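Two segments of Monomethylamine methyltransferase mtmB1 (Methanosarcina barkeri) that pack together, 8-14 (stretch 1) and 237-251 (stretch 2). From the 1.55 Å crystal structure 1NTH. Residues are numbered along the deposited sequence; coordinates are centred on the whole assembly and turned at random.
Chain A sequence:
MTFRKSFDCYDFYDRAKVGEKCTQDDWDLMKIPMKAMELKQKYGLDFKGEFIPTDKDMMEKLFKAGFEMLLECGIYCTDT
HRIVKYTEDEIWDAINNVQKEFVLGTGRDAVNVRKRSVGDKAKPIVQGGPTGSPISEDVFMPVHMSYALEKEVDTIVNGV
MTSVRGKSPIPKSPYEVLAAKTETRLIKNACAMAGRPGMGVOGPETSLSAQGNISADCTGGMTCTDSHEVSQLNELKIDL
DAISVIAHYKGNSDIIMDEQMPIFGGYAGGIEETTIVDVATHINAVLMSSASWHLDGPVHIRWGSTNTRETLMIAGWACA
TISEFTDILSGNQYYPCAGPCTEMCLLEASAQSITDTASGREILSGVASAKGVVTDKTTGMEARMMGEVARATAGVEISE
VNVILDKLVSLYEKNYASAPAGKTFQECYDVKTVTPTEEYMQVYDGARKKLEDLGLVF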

# COMPACT_ATOMS: atom_id res chain seq x y z
N ASP A 8 22.72 -22.16 -4.13
CA ASP A 8 21.83 -21.54 -3.16
C ASP A 8 21.57 -22.48 -1.98
O ASP A 8 22.06 -23.61 -1.95
CB ASP A 8 20.50 -21.11 -3.80
CG ASP A 8 19.75 -22.25 -4.46
OD1 ASP A 8 19.84 -23.39 -3.97
OD2 ASP A 8 19.06 -22.00 -5.47
N CYS A 9 20.82 -21.99 -0.99
CA CYS A 9 20.51 -22.75 0.21
C CYS A 9 19.88 -24.11 -0.07
O CYS A 9 20.03 -25.05 0.72
CB CYS A 9 19.60 -21.94 1.13
SG CYS A 9 18.06 -21.36 0.36
N TYR A 10 19.17 -24.23 -1.19
CA TYR A 10 18.52 -25.49 -1.54
C TYR A 10 19.58 -26.51 -1.94
O TYR A 10 19.48 -27.68 -1.57
CB TYR A 10 17.51 -25.27 -2.66
CG TYR A 10 16.48 -24.23 -2.30
CD1 TYR A 10 16.57 -22.93 -2.78
CD2 TYR A 10 15.44 -24.54 -1.43
CE1 TYR A 10 15.65 -21.95 -2.39
CE2 TYR A 10 14.51 -23.57 -1.03
CZ TYR A 10 14.63 -22.28 -1.52
OH TYR A 10 13.73 -21.31 -1.11
N ASP A 11 20.58 -26.07 -2.69
CA ASP A 11 21.66 -26.96 -3.10
C ASP A 11 22.43 -27.37 -1.85
O ASP A 11 22.90 -28.50 -1.74
CB ASP A 11 22.62 -26.26 -4.06
CG ASP A 11 21.98 -25.87 -5.36
OD1 ASP A 11 21.38 -26.75 -6.02
OD2 ASP A 11 22.07 -24.68 -5.73
N PHE A 12 22.56 -26.44 -0.91
CA PHE A 12 23.29 -26.74 0.32
C PHE A 12 22.60 -27.89 1.05
O PHE A 12 23.26 -28.85 1.46
CB PHE A 12 23.35 -25.53 1.24
CG PHE A 12 24.32 -25.69 2.36
CD1 PHE A 12 25.64 -25.26 2.23
CD2 PHE A 12 23.95 -26.35 3.53
CE1 PHE A 12 26.57 -25.49 3.23
CE2 PHE A 12 24.87 -26.59 4.54
CZ PHE A 12 26.19 -26.15 4.39
N TYR A 13 21.29 -27.78 1.22
CA TYR A 13 20.53 -28.82 1.91
C TYR A 13 20.74 -30.16 1.21
O TYR A 13 21.02 -31.17 1.86
CB TYR A 13 19.04 -28.48 1.91
CG TYR A 13 18.19 -29.54 2.59
CD1 TYR A 13 18.14 -29.64 3.98
CD2 TYR A 13 17.47 -30.46 1.83
CE1 TYR A 13 17.39 -30.65 4.60
CE2 TYR A 13 16.72 -31.47 2.44
CZ TYR A 13 16.68 -31.55 3.82
OH TYR A 13 15.94 -32.54 4.42
N ASP A 14 20.61 -30.17 -0.12
CA ASP A 14 20.78 -31.39 -0.91
C ASP A 14 22.13 -32.05 -0.61
O ASP A 14 22.20 -33.24 -0.31
CB ASP A 14 20.72 -31.07 -2.41
CG ASP A 14 19.33 -30.70 -2.88
OD1 ASP A 14 19.21 -30.28 -4.05
OD2 ASP A 14 18.36 -30.85 -2.10
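Stretch 2 (237-251) KIDLDAISVIAHYKG

Stretch 2 enters as a short strand, Lys-237 and Ile-238, passes through Asp-239 at the N-cap position, and then runs as a helix from Leu-240 toward Gly-251. Stretch 1 is simpler: Asp-8 caps a helix that begins at Cys-9 and continues beyond Asp-14. The two helices run nearly antiparallel, with an angle of 155° between their N-to-C directions (signed crossing angle -155°) and a closest approach of 9.7 Å between axes. The backbones come nearest at Cys-9 and Ile-243, whose CA atoms are 5.7 Å apart. From that point the antiparallel register can be read off directly: later residues of stretch 1 meet earlier residues of stretch 2, so Phe-12 and Tyr-13 reach back to Ile-238, Ile-243 and Leu-240, while Cys-9 and Tyr-10 meet Ala-247.

The start of helix 1 is organised by its own side chains. Asp-8 OD1 accepts from Asp-11 N at 3.1 Å and, more weakly, from Tyr-10 N at 3.0 Å, occupying amide groups that have no helical carbonyl before them. Asp-11 OD2 returns the favour by accepting from Asp-8 N at 3.1 Å. This closed box braces the first turn without drawing on stretch 2. The CA-to-CB bond of Cys-9 points toward the neighbouring helix.

Cys-9 is the knob of the contact. Its small side chain sits among Ile-243, Ile-246, Ala-247 and Lys-250, residues spaced three and four apart and therefore gathered on one face of the helix. Cys-9 CB lies 3.8 Å from Ile-243 CG2 and 3.9 Å from Ile-246 CG2; Cys-9 SG is 3.9 Å from Ala-247 CA and 4.1 Å from Lys-250 CD. The sulfur thus lies against the backbone carbon of Ala-247 as well as its methyl group, with Cys-9 SG to Ala-247 CB at 4.0 Å. Ile-243 CG2 also comes within 3.4 Å of Cys-9 O, a carbonyl already engaged by Tyr-13 N.

One turn further along, Phe-12 points toward stretch 2 and bridges its strand and helix. Phe-12 CZ packs 3.3 Å from Ile-238 CG2, a tight contact, and Phe-12 CD2 lies 3.6 Å from Ile-243 CD1. Ile-243 thus serves two partners, Cys-9 and Phe-12. Tyr-13 departs sideways, yet the edge of its ring meets Leu-240, with Tyr-13 CD1 to Leu-240 CD2 at 4.0 Å.

Tyr-10 shows how a residue whose CA-to-CB bond points away can still join: its long side chain brings the hydroxyl back, placing Tyr-10 OH 3.5 Å from Ala-247 CB. A water links the same pair, 2.7 Å from Tyr-10 OH and 2.8 Å from Ala-247 O, to which it donates. No direct hydrogen bond crosses between the stretches, and the 467 Å² they bury together is held mainly by apolar packing. The rule to take away is a small knob at the closest backbone approach, with larger side chains reaching stretch 2 around it.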

# COMPACT_ATOMS: atom_id res chain seq x y z
N LYS A 237 31.14 -23.55 9.20
CA LYS A 237 30.15 -24.47 9.71
C LYS A 237 28.77 -23.81 9.74
O LYS A 237 28.66 -22.59 9.86
CB LYS A 237 30.58 -24.86 11.12
CG LYS A 237 29.69 -25.84 11.86
CD LYS A 237 30.20 -26.01 13.29
CE LYS A 237 31.64 -26.52 13.32
NZ LYS A 237 32.20 -26.55 14.71
N ILE A 238 27.72 -24.62 9.65
CA ILE A 238 26.36 -24.09 9.67
C ILE A 238 25.37 -25.16 10.13
O ILE A 238 25.65 -26.36 10.07
CB ILE A 238 25.95 -23.60 8.25
CG1 ILE A 238 24.74 -22.66 8.34
CG2 ILE A 238 25.61 -24.77 7.36
CD1 ILE A 238 25.05 -21.35 9.03
N ASP A 239 24.21 -24.71 10.60
CA ASP A 239 23.15 -25.61 11.05
C ASP A 239 21.99 -25.48 10.06
O ASP A 239 21.88 -24.48 9.35
CB ASP A 239 22.69 -25.22 12.45
CG ASP A 239 22.32 -23.76 12.57
OD1 ASP A 239 23.17 -22.89 12.28
OD2 ASP A 239 21.17 -23.47 12.94
N LEU A 240 21.11 -26.48 10.01
CA LEU A 240 19.99 -26.44 9.08
C LEU A 240 18.97 -25.34 9.36
O LEU A 240 18.29 -24.88 8.44
CB LEU A 240 19.30 -27.81 9.02
CG LEU A 240 20.13 -28.89 8.33
CD1 LEU A 240 19.33 -30.18 8.23
CD2 LEU A 240 20.54 -28.42 6.94
N ASP A 241 18.85 -24.92 10.62
CA ASP A 241 17.91 -23.85 10.95
C ASP A 241 18.26 -22.61 10.12
O ASP A 241 17.37 -21.96 9.56
CB ASP A 241 18.00 -23.50 12.44
CG ASP A 241 16.95 -24.22 13.28
OD1 ASP A 241 16.59 -25.36 12.93
OD2 ASP A 241 16.49 -23.64 14.29
N ALA A 242 19.54 -22.30 10.02
CA ALA A 242 19.99 -21.14 9.26
C ALA A 242 19.63 -21.27 7.78
O ALA A 242 19.26 -20.29 7.13
CB ALA A 242 21.50 -20.97 9.41
N ILE A 243 19.75 -22.48 7.25
CA ILE A 243 19.44 -22.73 5.84
C ILE A 243 17.97 -22.45 5.53
O ILE A 243 17.64 -21.91 4.46
CB ILE A 243 19.81 -24.19 5.46
CG1 ILE A 243 21.30 -24.43 5.68
CG2 ILE A 243 19.45 -24.46 4.01
CD1 ILE A 243 22.21 -23.49 4.91
N SER A 244 17.08 -22.81 6.45
CA SER A 244 15.65 -22.56 6.25
C SER A 244 15.36 -21.07 6.40
O SER A 244 14.51 -20.53 5.70
CB SER A 244 14.81 -23.35 7.25
OG SER A 244 14.67 -24.69 6.82
N VAL A 245 16.06 -20.42 7.32
CA VAL A 245 15.86 -18.98 7.52
C VAL A 245 16.26 -18.23 6.26
O VAL A 245 15.60 -17.27 5.85
CB VAL A 245 16.67 -18.47 8.73
CG1 VAL A 245 16.66 -16.95 8.76
CG2 VAL A 245 16.07 -19.01 10.02
N ILE A 246 17.35 -18.67 5.63
CA ILE A 246 17.82 -18.04 4.40
C ILE A 246 16.75 -18.15 3.31
O ILE A 246 16.49 -17.19 2.59
CB ILE A 246 19.12 -18.71 3.90
CG1 ILE A 246 20.28 -18.34 4.83
CG2 ILE A 246 19.42 -18.27 2.46
CD1 ILE A 246 21.47 -19.29 4.74
N ALA A 247 16.14 -19.32 3.19
CA ALA A 247 15.11 -19.53 2.17
C ALA A 247 13.95 -18.57 2.39
O ALA A 247 13.34 -18.08 1.43
CB ALA A 247 14.60 -20.97 2.23
N HIS A 248 13.64 -18.31 3.65
CA HIS A 248 12.56 -17.40 4.01
C HIS A 248 12.90 -15.96 3.62
O HIS A 248 12.08 -15.27 3.01
CB HIS A 248 12.29 -17.51 5.51
CG HIS A 248 11.47 -16.38 6.06
ND1 HIS A 248 11.98 -15.45 6.93
CD2 HIS A 248 10.17 -16.04 5.85
CE1 HIS A 248 11.04 -14.58 7.24
NE2 HIS A 248 9.93 -14.91 6.59
N TYR A 249 14.10 -15.51 3.98
CA TYR A 249 14.52 -14.14 3.65
C TYR A 249 14.49 -13.93 2.13
O TYR A 249 14.01 -12.91 1.65
CB TYR A 249 15.94 -13.88 4.17
CG TYR A 249 16.10 -13.83 5.68
CD1 TYR A 249 17.37 -13.98 6.25
CD2 TYR A 249 15.02 -13.59 6.53
CE1 TYR A 249 17.56 -13.90 7.63
CE2 TYR A 249 15.20 -13.51 7.92
CZ TYR A 249 16.48 -13.67 8.46
OH TYR A 249 16.69 -13.58 9.82
N LYS A 250 15.02 -14.90 1.39
CA LYS A 250 15.05 -14.81 -0.07
C LYS A 250 13.63 -14.74 -0.63
O LYS A 250 13.35 -13.94 -1.52
CB LYS A 250 15.76 -16.03 -0.67
CG LYS A 250 17.26 -16.05 -0.41
CD LYS A 250 17.85 -17.43 -0.69
CE LYS A 250 17.74 -17.84 -2.16
NZ LYS A 250 18.56 -16.97 -3.05
N GLY A 251 12.75 -15.57 -0.08
CA GLY A 251 11.37 -15.61 -0.55
C GLY A 251 10.57 -14.36 -0.28
O GLY A 251 9.50 -14.18 -0.87
O HOH W 1 13.75 -18.64 -1.29